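Local coordinates for protein saframycin Mx1 synthetase B (Legionella pneumophila subsp. pneumophila, PDB 3KXW) that belongs to the ANL superfamily of AMP-binding enzymes, joining a large AMP-binding region to a smaller C-terminal region of the AMP-binding_C type, at residues A[51-54]-A[55-59]; A[146-149]-A[150-153]; A[456-460]-A[461-465]; A[402-406]-A[407-411]; A[276-280]-A[281-285]. All blocks are in the same frame, centred on the assembly; numbering follows the deposited sequence.

Along the chain the contacts come in the order interaction 1, 2, 5, 4, 3. Interactions 1 and 2 are neighbours in space, their centres about 10 Å apart: helix 43-59 packs on the turn that follows strand 143-147, with Thr56 and Ala52 against Ile151. Interactions 3 and 4 form a looser pair, about 23 Å apart between centres and about 7 Å between nearest atoms. Residues 402-406 run along strand 400-405, and Arg456 ends strand 450-456 of the same antiparallel sheet; Arg456 touches the bound 5'-O-[(S)-(dodecanoyloxy)(hydroxy)phosphoryl]adenosine. Interaction 5, after helix 269-277, stands about 37 Å or more from every other centre. The five thus sample widely separated parts, interaction 3 belonging to the smaller C-terminal region and the other four to the AMP-binding region.

Interaction 1 of 5, residues A[51-54]-A[55-59]; sequences KAIA and ATLQA
Thr56 sends two donors to Ala52 O, one on either side of its carbonyl plane. The backbone Thr56 N donates to Ala52 O at 3.1 Å, tilted 29° from the plane, and Thr56 OG1 donates to Ala52 O from the opposite face at 3.0 Å, tilted 26°. The motif is an alpha helix, the last turns of helix 43-59, in which a threonine hydroxyl folds back on the carbonyl one turn earlier. The first torsion explains this: at chi1 -56° OG1 lies beside the residue's own N and reaches the same acceptor, while CG2 stays anti to that N. One carbonyl oxygen therefore holds two donors, which fixes the rotation of the hydroxyl. The next turn bonds are of ordinary length, with Leu57 N to Ile53 O at 2.9 Å. On another side of the helix Ile53 CG2 and Leu57 CD1 meet loosely at 4.3 Å, and Ile53 and Ala54 face Gln80 and Tyr87 of helix 76-87. The Gln58 amide is directed to the loop, where NE2 bonds to Gln160 O. Closer to the backbone, Gln58 CG passes alongside Ala54 O at 3.3 Å, beside the bond from Gln58 N to that same oxygen.

Interaction 2 of 5, residues A[146-149]-A[150-153]; sequences IALE and SIEL
Ser150 folds back on Ala147, and its side chain can be followed outward from the backbone. Ser150 CB already lies 3.2 Å from Ala147 O, and at the tip Ser150 OG donates to Ala147 O over 2.7 Å while brushing Ile146 CG2 at 3.6 Å. A chi1 of 77° sets OG between the backbone N and the carbonyl carbon, and this turns the hydroxyl back to the end of strand 143-147. The two donors of Ser150 use Ala147 O differently: OG approaches in the carbonyl plane, whereas the backbone Ser150 N, at 3.0 Å from Ala147 O, stands 52° out of it. Ile151 N likewise donates to Leu148 O from 47° out of plane, and these bonds between residues three apart mark a short 3-10 turn. Beneath it the apolar ends meet at an angle, Leu148 CD1 to Ile151 CD1 at 4.0 Å, and the two side chains lean on Ile53 of helix 43-59. Water bridges the exposed side: one molecule donates to Leu148 O and Ile151 O, a second to Glu149 O and Glu152 OE2. The Glu149 carboxylate has its partner outside the turn, OE1 accepting from Ala123 N. Chemically the turn is divided, with an apolar underside against the helix and a solvent-facing side whose carbonyls accept from a hydroxyl, backbone N-H groups and water.

Interaction 3 of 5, residues A[456-460]-A[461-465]; sequences RIKDL and IIIYG
Leu460 and Tyr464 make the tight part of this contact, lying side by side and pointing the same way, with Leu460 CD1 only 3.4 Å from Tyr464 CE1. Leu460 O sits at the ring edge near its plane, 3.2 Å from Tyr464 CD1, and also accepts from Tyr464 N at 2.9 Å with a nearly straight N-H angle of 172°. Tyr469 meets the same ring edge-to-face. The outer side is looser. There Lys458 crosses Ile463 at about a right angle, Lys458 CB resting 3.9 Å from Ile463 CD1, and the exposed Ile462 lays CG1 against Asp459 CB at 3.6 Å. The Asp459 carboxylate lies alongside Ile461, pointing the same way. With CG anti to the backbone N (chi1 -170°), Asp459 OD2 takes two weak bonds, from Ile461 N at 2.9 Å and from Ile462 N at 3.4 Å. Asp459 is thus the N-cap of helix 460-466, entered through the short loop that follows strand 450-456, whose last residue, Arg456, touches the ligand. The sequence RIKDLIIIYG is consistent with the A8 core motif of ANL enzymes, which marks the junction of the large and small domains.

Interaction 4 of 5, residues A[402-406]-A[407-411]; sequences IWVQS and NSVAK
Ser406 OG has two hydrogen-bond partners: Ser408 N donates to Ser406 OG at 2.9 Å with an N-H angle of 157°, and Gln381 OE1 forms a further hydrogen bond with it. The first bond closes an ST turn, in which a serine oxygen takes the amide two residues on. It is laid over a type I beta turn from Ser406 to Val409, closed by Val409 N to Ser406 O at 3.0 Å. Here the donor stands 56° out of the carbonyl plane, away from a lone pair. Ser406 gains its side-chain bond through chi1 of 85°, which places OG between its own N and carbonyl carbon and over the amide two residues ahead. A water adds a second link across the mouth of the turn: it donates to Val409 O at 2.8 Å and weakly to Ser406 O. On the inner side Val409 points back to the strand. Val409 CG2 lies 3.6 Å from Ser406 N and, at an oblique angle between the side chains, 4.0 Å from Val404 CG1, giving the reversal a small apolar floor. Ser408 OG is hydrogen-bonded to Asp194 and Asn195 of helix 189-202. The turn therefore leaves strand 400-405, held on one flank by strand 382-386 and on another by strand 438-440, and brings the chain against helix 189-202, where Asn407 touches His190 and Asp194 and Ala410 touches Asn191.

Interaction 5 of 5, residues A[276-280]-A[281-285]; sequences KRIRE and EKKEG
Two torsions of Glu280 bring its carboxylate to Lys283: CG is anti to the backbone N (chi1 -170°), and the chain then bends at chi2 of 61°. Lys283, extended beyond CG, crosses it obliquely and delivers NZ to Glu280 OE1 at 2.7 Å. This salt bridge meets the syn side of the oxygen, 30° out of the carboxylate plane, while Lys283 CE follows at 3.3 Å from Glu280 OE1. The backbone runs through a short 3-10 turn after helix 269-277, with Lys282 N to Arg279 O at 2.9 Å and Lys283 N to Glu280 O at 3.2 Å. Along the lysine's aliphatic part, Ile278 CG2 touches Lys283 CG at 3.9 Å, and Ile278 itself packs on Leu250 and Leu253 of helix 250-259. Arg279 reaches back instead: Arg279 NH1 donates to Lys276 O at 2.9 Å, a carbonyl oxygen lying in the guanidinium plane, so the end of the helix is tied to the turn. Lys283 is buried, and its NZ is also bonded to Ala312 O and makes a cation-pi contact with Phe313. The carboxylate, carbonyl and ring together would favour the protonated ammonium group and partly offset the cost of burying its charge.

Interaction 1 of 5, residues A[51-54]-A[55-59]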
loop_
_atom_site.group_PDB
_atom_site.type_symbol
_atom_site.label_atom_id
_atom_site.label_comp_id
_atom_site.label_asym_id
_atom_site.label_seq_id
_atom_site.Cartn_x
_atom_site.Cartn_y
_atom_site.Cartn_z
ATOM N N LYS A 51 16.826 6.925 -19.990
ATOM C CA LYS A 51 17.608 7.980 -20.640
ATOM C C LYS A 51 16.798 8.756 -21.666
ATOM O O LYS A 51 16.869 9.993 -21.705
ATOM C CB LYS A 51 18.869 7.400 -21.294
ATOM C CG LYS A 51 19.884 6.910 -20.270
ATOM C CD LYS A 51 20.897 5.940 -20.877
ATOM C CE LYS A 51 22.209 5.990 -20.115
ATOM N NZ LYS A 51 23.037 4.797 -20.389
ATOM N N ALA A 52 16.033 8.038 -22.490
ATOM C CA ALA A 52 15.182 8.674 -23.497
ATOM C C ALA A 52 14.160 9.614 -22.852
ATOM O O ALA A 52 13.916 10.727 -23.330
ATOM C CB ALA A 52 14.476 7.611 -24.345
ATOM N N ILE A 53 13.550 9.155 -21.765
ATOM C CA ILE A 53 12.547 9.960 -21.085
ATOM C C ILE A 53 13.193 11.152 -20.407
ATOM O O ILE A 53 12.678 12.277 -20.486
ATOM C CB ILE A 53 11.750 9.108 -20.069
ATOM C CG1 ILE A 53 10.889 8.106 -20.833
ATOM C CG2 ILE A 53 10.930 10.004 -19.114
ATOM C CD1 ILE A 53 10.428 6.899 -19.995
ATOM N N ALA A 54 14.333 10.928 -19.759
ATOM C CA ALA A 54 15.053 12.039 -19.139
ATOM C C ALA A 54 15.480 13.095 -20.176
ATOM O O ALA A 54 15.423 14.299 -19.913
ATOM C CB ALA A 54 16.258 11.530 -18.314
ATOM N N ALA A 55 15.912 12.649 -21.348
ATOM C CA ALA A 55 16.362 13.600 -22.372
ATOM C C ALA A 55 15.179 14.453 -22.851
ATOM O O ALA A 55 15.323 15.642 -23.127
ATOM C CB ALA A 55 16.992 12.859 -23.550
ATOM N N THR A 56 14.018 13.821 -22.972
ATOM C CA THR A 56 12.803 14.537 -23.323
ATOM C C THR A 56 12.418 15.564 -22.250
ATOM O O THR A 56 12.105 16.719 -22.559
ATOM C CB THR A 56 11.637 13.573 -23.562
ATOM O OG1 THR A 56 12.012 12.625 -24.565
ATOM C CG2 THR A 56 10.403 14.341 -24.001
ATOM N N LEU A 57 12.457 15.154 -20.985
ATOM C CA LEU A 57 12.178 16.095 -19.896
ATOM C C LEU A 57 13.128 17.298 -19.947
ATOM O O LEU A 57 12.722 18.455 -19.820
ATOM C CB LEU A 57 12.291 15.373 -18.528
ATOM C CG LEU A 57 11.175 14.386 -18.196
ATOM C CD1 LEU A 57 11.476 13.625 -16.881
ATOM C CD2 LEU A 57 9.820 15.111 -18.105
ATOM N N GLN A 58 14.411 17.014 -20.131
ATOM C CA GLN A 58 15.397 18.076 -20.231
ATOM C C GLN A 58 15.125 18.973 -21.446
ATOM O O GLN A 58 15.196 20.212 -21.343
ATOM C CB GLN A 58 16.803 17.474 -20.271
ATOM C CG GLN A 58 17.234 16.874 -18.940
ATOM C CD GLN A 58 18.535 16.091 -19.044
ATOM O OE1 GLN A 58 18.886 15.573 -20.107
ATOM N NE2 GLN A 58 19.234 15.978 -17.934
ATOM N N ALA A 59 14.771 18.358 -22.575
ATOM C CA ALA A 59 14.522 19.116 -23.797
ATOM C C ALA A 59 13.312 20.017 -23.623
ATOM O O ALA A 59 13.219 21.076 -24.256
ATOM C CB ALA A 59 14.301 18.173 -24.991
#

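Interaction 2 of 5, residues A[146-149]-A[150-153]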
loop_
_atom_site.group_PDB
_atom_site.type_symbol
_atom_site.label_atom_id
_atom_site.label_comp_id
_atom_site.label_asym_id
_atom_site.label_seq_id
_atom_site.Cartn_x
_atom_site.Cartn_y
_atom_site.Cartn_z
ATOM N N ILE A 146 2.563 15.149 -21.753
ATOM C CA ILE A 146 3.335 14.495 -22.800
ATOM C C ILE A 146 3.012 13.016 -22.789
ATOM O O ILE A 146 3.066 12.361 -21.737
ATOM C CB ILE A 146 4.854 14.656 -22.595
ATOM C CG1 ILE A 146 5.256 16.125 -22.603
ATOM C CG2 ILE A 146 5.647 13.866 -23.681
ATOM C CD1 ILE A 146 6.753 16.329 -22.335
ATOM N N ALA A 147 2.645 12.492 -23.950
ATOM C CA ALA A 147 2.384 11.070 -24.094
ATOM C C ALA A 147 3.684 10.292 -24.100
ATOM O O ALA A 147 4.586 10.583 -24.883
ATOM C CB ALA A 147 1.622 10.811 -25.385
ATOM N N LEU A 148 3.776 9.266 -23.259
ATOM C CA LEU A 148 5.032 8.536 -23.157
ATOM C C LEU A 148 5.399 7.884 -24.499
ATOM O O LEU A 148 6.571 7.859 -24.870
ATOM C CB LEU A 148 5.010 7.509 -22.006
ATOM C CG LEU A 148 6.376 7.209 -21.368
ATOM C CD1 LEU A 148 6.926 8.369 -20.523
ATOM C CD2 LEU A 148 6.329 5.918 -20.540
ATOM N N GLU A 149 4.407 7.399 -25.239
ATOM C CA GLU A 149 4.681 6.794 -26.538
ATOM C C GLU A 149 5.362 7.722 -27.550
ATOM O O GLU A 149 5.909 7.254 -28.556
ATOM C CB GLU A 149 3.403 6.218 -27.159
ATOM C CG GLU A 149 2.856 5.018 -26.417
ATOM C CD GLU A 149 1.718 5.402 -25.491
ATOM O OE1 GLU A 149 1.687 6.579 -25.075
ATOM O OE2 GLU A 149 0.855 4.536 -25.195
ATOM N N SER A 150 5.307 9.030 -27.307
ATOM C CA SER A 150 5.897 10.003 -28.218
ATOM C C SER A 150 7.417 10.013 -28.052
ATOM O O SER A 150 8.160 10.618 -28.844
ATOM C CB SER A 150 5.328 11.396 -27.927
ATOM O OG SER A 150 5.924 11.951 -26.764
ATOM N N ILE A 151 7.875 9.345 -27.003
ATOM C CA ILE A 151 9.298 9.321 -26.675
ATOM C C ILE A 151 10.046 8.139 -27.331
ATOM O O ILE A 151 9.821 6.983 -26.998
ATOM C CB ILE A 151 9.507 9.337 -25.139
ATOM C CG1 ILE A 151 8.855 10.588 -24.556
ATOM C CG2 ILE A 151 10.983 9.282 -24.817
ATOM C CD1 ILE A 151 8.900 10.703 -23.033
ATOM N N GLU A 152 10.943 8.463 -28.263
ATOM C CA GLU A 152 11.689 7.466 -29.021
ATOM C C GLU A 152 13.065 7.171 -28.412
ATOM O O GLU A 152 13.723 8.062 -27.845
ATOM C CB GLU A 152 11.882 7.947 -30.466
ATOM C CG GLU A 152 10.599 8.029 -31.257
ATOM C CD GLU A 152 10.159 6.672 -31.801
ATOM O OE1 GLU A 152 11.020 5.772 -31.949
ATOM O OE2 GLU A 152 8.950 6.505 -32.085
ATOM N N LEU A 153 13.502 5.927 -28.577
ATOM C CA LEU A 153 14.804 5.491 -28.093
ATOM C C LEU A 153 15.971 6.239 -28.742
ATOM O O LEU A 153 17.075 6.277 -28.194
ATOM C CB LEU A 153 14.945 3.965 -28.252
ATOM C CG LEU A 153 14.145 3.145 -27.213
ATOM C CD1 LEU A 153 14.010 1.648 -27.588
ATOM C CD2 LEU A 153 14.733 3.280 -25.796
HETATM O O HOH W 1 8.360 5.466 -25.131
HETATM O O HOH W 2 7.021 7.670 -30.967
#

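Interaction 3 of 5, residues A[456-460]-A[461-465]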
loop_
_atom_site.group_PDB
_atom_site.type_symbol
_atom_site.label_atom_id
_atom_site.label_comp_id
_atom_site.label_asym_id
_atom_site.label_seq_id
_atom_site.Cartn_x
_atom_site.Cartn_y
_atom_site.Cartn_z
ATOM N N ARG A 456 -3.787 3.222 16.666
ATOM C CA ARG A 456 -3.404 4.587 16.310
ATOM C C ARG A 456 -3.709 5.470 17.505
ATOM O O ARG A 456 -4.622 5.176 18.267
ATOM C CB ARG A 456 -4.229 5.095 15.122
ATOM C CG ARG A 456 -4.022 4.379 13.797
ATOM C CD ARG A 456 -2.794 4.866 13.057
ATOM N NE ARG A 456 -2.797 6.314 12.787
ATOM C CZ ARG A 456 -1.709 7.003 12.429
ATOM N NH1 ARG A 456 -0.538 6.393 12.313
ATOM N NH2 ARG A 456 -1.782 8.305 12.207
ATOM N N ILE A 457 -2.936 6.536 17.689
ATOM C CA ILE A 457 -3.241 7.498 18.740
ATOM C C ILE A 457 -4.672 8.026 18.569
ATOM O O ILE A 457 -5.471 8.077 19.517
ATOM C CB ILE A 457 -2.262 8.684 18.720
ATOM C CG1 ILE A 457 -0.866 8.236 19.190
ATOM C CG2 ILE A 457 -2.785 9.816 19.591
ATOM C CD1 ILE A 457 0.177 9.363 19.166
ATOM N N LYS A 458 -4.987 8.405 17.338
ATOM C CA LYS A 458 -6.293 8.964 17.025
ATOM C C LYS A 458 -7.311 7.888 16.665
ATOM O O LYS A 458 -7.024 6.979 15.889
ATOM C CB LYS A 458 -6.176 9.961 15.874
ATOM C CG LYS A 458 -5.485 11.253 16.246
ATOM C CD LYS A 458 -6.197 12.409 15.570
ATOM C CE LYS A 458 -5.248 13.521 15.202
ATOM N NZ LYS A 458 -5.857 14.275 14.074
ATOM N N ASP A 459 -8.497 8.015 17.248
ATOM C CA ASP A 459 -9.611 7.117 17.002
ATOM C C ASP A 459 -9.902 6.966 15.499
ATOM O O ASP A 459 -10.113 7.950 14.796
ATOM C CB ASP A 459 -10.839 7.649 17.739
ATOM C CG ASP A 459 -11.974 6.669 17.747
ATOM O OD1 ASP A 459 -12.164 5.996 18.784
ATOM O OD2 ASP A 459 -12.666 6.556 16.713
ATOM N N LEU A 460 -9.917 5.733 15.016
ATOM C CA LEU A 460 -10.049 5.492 13.581
ATOM C C LEU A 460 -11.407 5.953 13.033
ATOM O O LEU A 460 -11.525 6.358 11.879
ATOM C CB LEU A 460 -9.824 4.007 13.271
ATOM C CG LEU A 460 -9.894 3.658 11.786
ATOM C CD1 LEU A 460 -8.654 4.178 11.075
ATOM C CD2 LEU A 460 -10.010 2.165 11.563
ATOM N N ILE A 461 -12.440 5.876 13.859
ATOM C CA ILE A 461 -13.747 6.388 13.459
ATOM C C ILE A 461 -13.673 7.897 13.198
ATOM O O ILE A 461 -14.262 8.407 12.244
ATOM C CB ILE A 461 -14.811 6.029 14.516
ATOM C CG1 ILE A 461 -15.144 4.537 14.366
ATOM C CG2 ILE A 461 -16.060 6.869 14.356
ATOM C CD1 ILE A 461 -15.785 3.918 15.568
ATOM N N ILE A 462 -12.923 8.593 14.043
ATOM C CA ILE A 462 -12.733 10.031 13.881
ATOM C C ILE A 462 -11.968 10.317 12.597
ATOM O O ILE A 462 -12.297 11.236 11.853
ATOM C CB ILE A 462 -11.975 10.634 15.089
ATOM C CG1 ILE A 462 -12.772 10.399 16.378
ATOM C CG2 ILE A 462 -11.673 12.129 14.861
ATOM C CD1 ILE A 462 -14.184 10.919 16.309
ATOM N N ILE A 463 -10.938 9.524 12.334
ATOM C CA ILE A 463 -10.157 9.679 11.109
ATOM C C ILE A 463 -10.979 9.460 9.842
ATOM O O ILE A 463 -10.893 10.250 8.900
ATOM C CB ILE A 463 -8.942 8.743 11.086
ATOM C CG1 ILE A 463 -7.956 9.156 12.175
ATOM C CG2 ILE A 463 -8.276 8.743 9.708
ATOM C CD1 ILE A 463 -8.049 10.642 12.563
ATOM N N TYR A 464 -11.758 8.381 9.810
ATOM C CA TYR A 464 -12.647 8.127 8.686
ATOM C C TYR A 464 -13.588 9.304 8.482
ATOM O O TYR A 464 -13.855 9.688 7.343
ATOM C CB TYR A 464 -13.431 6.807 8.849
ATOM C CG TYR A 464 -12.652 5.618 8.319
ATOM C CD1 TYR A 464 -11.443 5.272 8.875
ATOM C CD2 TYR A 464 -13.121 4.855 7.244
ATOM C CE1 TYR A 464 -10.698 4.192 8.390
ATOM C CE2 TYR A 464 -12.382 3.765 6.752
ATOM C CZ TYR A 464 -11.170 3.443 7.339
ATOM O OH TYR A 464 -10.400 2.374 6.884
ATOM N N GLY A 465 -14.053 9.891 9.579
ATOM C CA GLY A 465 -15.011 10.991 9.521
ATOM C C GLY A 465 -14.410 12.250 8.926
ATOM O O GLY A 465 -14.980 12.854 8.022
#

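Interaction 4 of 5, residues A[402-406]-A[407-411]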
loop_
_atom_site.group_PDB
_atom_site.type_symbol
_atom_site.label_atom_id
_atom_site.label_comp_id
_atom_site.label_asym_id
_atom_site.label_seq_id
_atom_site.Cartn_x
_atom_site.Cartn_y
_atom_site.Cartn_z
ATOM N N ILE A 402 5.071 4.970 18.646
ATOM C CA ILE A 402 6.217 4.415 17.974
ATOM C C ILE A 402 6.988 5.574 17.364
ATOM O O ILE A 402 6.475 6.280 16.502
ATOM C CB ILE A 402 5.777 3.382 16.921
ATOM C CG1 ILE A 402 5.120 2.185 17.641
ATOM C CG2 ILE A 402 6.970 2.946 16.050
ATOM C CD1 ILE A 402 4.295 1.268 16.741
ATOM N N TRP A 403 8.198 5.800 17.860
ATOM C CA TRP A 403 9.110 6.802 17.298
ATOM C C TRP A 403 10.246 6.109 16.540
ATOM O O TRP A 403 10.770 5.082 16.989
ATOM C CB TRP A 403 9.709 7.679 18.421
ATOM C CG TRP A 403 8.744 8.665 18.997
ATOM C CD1 TRP A 403 7.392 8.558 19.033
ATOM C CD2 TRP A 403 9.069 9.912 19.642
ATOM N NE1 TRP A 403 6.843 9.666 19.645
ATOM C CE2 TRP A 403 7.855 10.505 20.035
ATOM C CE3 TRP A 403 10.272 10.567 19.941
ATOM C CZ2 TRP A 403 7.799 11.749 20.676
ATOM C CZ3 TRP A 403 10.221 11.794 20.585
ATOM C CH2 TRP A 403 8.994 12.368 20.954
ATOM N N VAL A 404 10.647 6.688 15.413
ATOM C CA VAL A 404 11.608 6.039 14.525
ATOM C C VAL A 404 12.772 6.956 14.207
ATOM O O VAL A 404 12.577 8.155 14.054
ATOM C CB VAL A 404 10.924 5.627 13.213
ATOM C CG1 VAL A 404 11.911 4.945 12.278
ATOM C CG2 VAL A 404 9.726 4.725 13.522
ATOM N N GLN A 405 13.972 6.391 14.106
ATOM C CA GLN A 405 15.148 7.141 13.637
ATOM C C GLN A 405 16.053 6.287 12.768
ATOM O O GLN A 405 16.372 5.157 13.132
ATOM C CB GLN A 405 15.962 7.717 14.823
ATOM C CG GLN A 405 17.352 8.220 14.408
ATOM C CD GLN A 405 18.095 8.904 15.547
ATOM O OE1 GLN A 405 18.354 8.300 16.598
ATOM N NE2 GLN A 405 18.444 10.171 15.346
ATOM N N SER A 406 16.460 6.823 11.619
ATOM C CA SER A 406 17.489 6.195 10.798
ATOM C C SER A 406 17.681 7.011 9.524
ATOM O O SER A 406 16.942 7.962 9.259
ATOM C CB SER A 406 17.097 4.757 10.398
ATOM O OG SER A 406 16.273 4.753 9.226
ATOM N N ASN A 407 18.649 6.608 8.715
ATOM C CA ASN A 407 18.879 7.263 7.434
ATOM C C ASN A 407 17.725 7.066 6.429
ATOM O O ASN A 407 17.714 7.676 5.353
ATOM C CB ASN A 407 20.196 6.781 6.842
ATOM C CG ASN A 407 21.411 7.410 7.525
ATOM O OD1 ASN A 407 22.504 6.858 7.484
ATOM N ND2 ASN A 407 21.214 8.556 8.154
ATOM N N SER A 408 16.766 6.205 6.768
ATOM C CA SER A 408 15.569 6.017 5.929
ATOM C C SER A 408 14.457 7.004 6.271
ATOM O O SER A 408 13.452 7.084 5.566
ATOM C CB SER A 408 15.019 4.566 6.059
ATOM O OG SER A 408 15.886 3.622 5.422
ATOM N N VAL A 409 14.611 7.741 7.362
ATOM C CA VAL A 409 13.582 8.698 7.735
ATOM C C VAL A 409 13.587 9.872 6.772
ATOM O O VAL A 409 14.614 10.513 6.555
ATOM C CB VAL A 409 13.739 9.202 9.181
ATOM C CG1 VAL A 409 12.861 10.425 9.398
ATOM C CG2 VAL A 409 13.397 8.061 10.167
ATOM N N ALA A 410 12.429 10.128 6.198
ATOM C CA ALA A 410 12.273 11.106 5.132
ATOM C C ALA A 410 12.463 12.548 5.616
ATOM O O ALA A 410 12.539 12.831 6.817
ATOM C CB ALA A 410 10.916 10.937 4.465
ATOM N N LYS A 411 12.509 13.454 4.648
ATOM C CA LYS A 411 12.859 14.841 4.867
ATOM C C LYS A 411 11.689 15.748 5.316
ATOM O O LYS A 411 11.896 16.857 5.804
ATOM C CB LYS A 411 13.498 15.381 3.568
ATOM C CG LYS A 411 13.799 16.886 3.561
ATOM C CD LYS A 411 14.637 17.304 4.747
ATOM C CE LYS A 411 15.205 18.706 4.540
ATOM N NZ LYS A 411 16.109 19.090 5.676
HETATM O O HOH W 3 16.393 11.251 8.546
#

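Interaction 5 of 5, residues A[276-280]-A[281-285]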
loop_
_atom_site.group_PDB
_atom_site.type_symbol
_atom_site.label_atom_id
_atom_site.label_comp_id
_atom_site.label_asym_id
_atom_site.label_seq_id
_atom_site.Cartn_x
_atom_site.Cartn_y
_atom_site.Cartn_z
ATOM N N LYS A 276 -11.512 -16.525 1.035
ATOM C CA LYS A 276 -12.931 -16.339 0.778
ATOM C C LYS A 276 -13.332 -16.644 -0.673
ATOM O O LYS A 276 -14.415 -17.206 -0.925
ATOM C CB LYS A 276 -13.354 -14.916 1.132
ATOM C CG LYS A 276 -14.863 -14.760 1.125
ATOM C CD LYS A 276 -15.319 -13.882 2.227
ATOM C CE LYS A 276 -16.790 -14.107 2.540
ATOM N NZ LYS A 276 -16.956 -14.983 3.713
ATOM N N ARG A 277 -12.466 -16.267 -1.616
ATOM C CA ARG A 277 -12.813 -16.261 -3.044
ATOM C C ARG A 277 -12.450 -17.548 -3.797
ATOM O O ARG A 277 -12.987 -17.806 -4.867
ATOM C CB ARG A 277 -12.150 -15.080 -3.765
ATOM C CG ARG A 277 -12.785 -13.679 -3.510
ATOM C CD ARG A 277 -14.139 -13.469 -4.197
ATOM N NE ARG A 277 -14.074 -13.580 -5.656
ATOM C CZ ARG A 277 -13.946 -12.558 -6.494
ATOM N NH1 ARG A 277 -13.883 -11.314 -6.048
ATOM N NH2 ARG A 277 -13.898 -12.785 -7.799
ATOM N N ILE A 278 -11.520 -18.329 -3.271
ATOM C CA ILE A 278 -10.988 -19.469 -4.028
ATOM C C ILE A 278 -11.600 -20.794 -3.565
ATOM O O ILE A 278 -11.346 -21.257 -2.463
ATOM C CB ILE A 278 -9.446 -19.501 -3.952
ATOM C CG1 ILE A 278 -8.877 -18.179 -4.504
ATOM C CG2 ILE A 278 -8.879 -20.716 -4.697
ATOM C CD1 ILE A 278 -7.375 -18.074 -4.446
ATOM N N ARG A 279 -12.431 -21.388 -4.417
ATOM C CA ARG A 279 -13.079 -22.654 -4.082
ATOM C C ARG A 279 -12.055 -23.792 -4.062
ATOM O O ARG A 279 -11.109 -23.794 -4.847
ATOM C CB ARG A 279 -14.166 -22.983 -5.106
ATOM C CG ARG A 279 -15.333 -22.029 -5.086
ATOM C CD ARG A 279 -15.961 -22.002 -3.700
ATOM N NE ARG A 279 -16.891 -20.883 -3.558
ATOM C CZ ARG A 279 -16.601 -19.731 -2.953
ATOM N NH1 ARG A 279 -15.397 -19.538 -2.407
ATOM N NH2 ARG A 279 -17.523 -18.772 -2.887
ATOM N N GLU A 280 -12.267 -24.761 -3.185
ATOM C CA GLU A 280 -11.406 -25.940 -3.121
ATOM C C GLU A 280 -10.997 -26.507 -4.481
ATOM O O GLU A 280 -9.832 -26.820 -4.696
ATOM C CB GLU A 280 -12.051 -27.049 -2.294
ATOM C CG GLU A 280 -11.089 -28.183 -1.995
ATOM C CD GLU A 280 -9.873 -27.722 -1.198
ATOM O OE1 GLU A 280 -9.973 -26.710 -0.468
ATOM O OE2 GLU A 280 -8.815 -28.374 -1.303
ATOM N N GLU A 281 -11.945 -26.657 -5.397
ATOM C CA GLU A 281 -11.636 -27.315 -6.662
ATOM C C GLU A 281 -10.763 -26.452 -7.572
ATOM O O GLU A 281 -10.048 -26.952 -8.449
ATOM C CB GLU A 281 -12.915 -27.772 -7.374
ATOM C CG GLU A 281 -13.850 -26.649 -7.752
ATOM C CD GLU A 281 -14.818 -26.271 -6.638
ATOM O OE1 GLU A 281 -14.693 -26.791 -5.489
ATOM O OE2 GLU A 281 -15.724 -25.450 -6.928
ATOM N N LYS A 282 -10.795 -25.148 -7.347
ATOM C CA LYS A 282 -10.004 -24.238 -8.163
ATOM C C LYS A 282 -8.532 -24.186 -7.737
ATOM O O LYS A 282 -7.711 -23.597 -8.439
ATOM C CB LYS A 282 -10.617 -22.837 -8.135
ATOM C CG LYS A 282 -11.985 -22.753 -8.813
ATOM C CD LYS A 282 -11.866 -23.034 -10.298
ATOM C CE LYS A 282 -13.215 -22.933 -10.999
ATOM N NZ LYS A 282 -13.110 -23.359 -12.431
ATOM N N LYS A 283 -8.204 -24.814 -6.607
ATOM C CA LYS A 283 -6.823 -24.860 -6.110
ATOM C C LYS A 283 -5.965 -25.881 -6.860
ATOM O O LYS A 283 -4.735 -25.866 -6.758
ATOM C CB LYS A 283 -6.784 -25.204 -4.623
ATOM C CG LYS A 283 -7.624 -24.290 -3.715
ATOM C CD LYS A 283 -7.612 -24.776 -2.283
ATOM C CE LYS A 283 -8.495 -23.892 -1.383
ATOM N NZ LYS A 283 -8.553 -24.476 -0.012
ATOM N N GLU A 284 -6.613 -26.784 -7.586
ATOM C CA GLU A 284 -5.888 -27.823 -8.320
ATOM C C GLU A 284 -4.883 -27.183 -9.276
ATOM O O GLU A 284 -5.223 -26.277 -10.024
ATOM C CB GLU A 284 -6.871 -28.732 -9.075
ATOM C CG GLU A 284 -6.375 -30.175 -9.173
ATOM C CD GLU A 284 -7.366 -31.153 -9.827
ATOM O OE1 GLU A 284 -8.599 -30.909 -9.809
ATOM O OE2 GLU A 284 -6.889 -32.188 -10.363
ATOM N N GLY A 285 -3.634 -27.628 -9.235
ATOM C CA GLY A 285 -2.620 -26.995 -10.054
ATOM C C GLY A 285 -1.670 -26.047 -9.320
ATOM O O GLY A 285 -0.630 -25.689 -9.864
#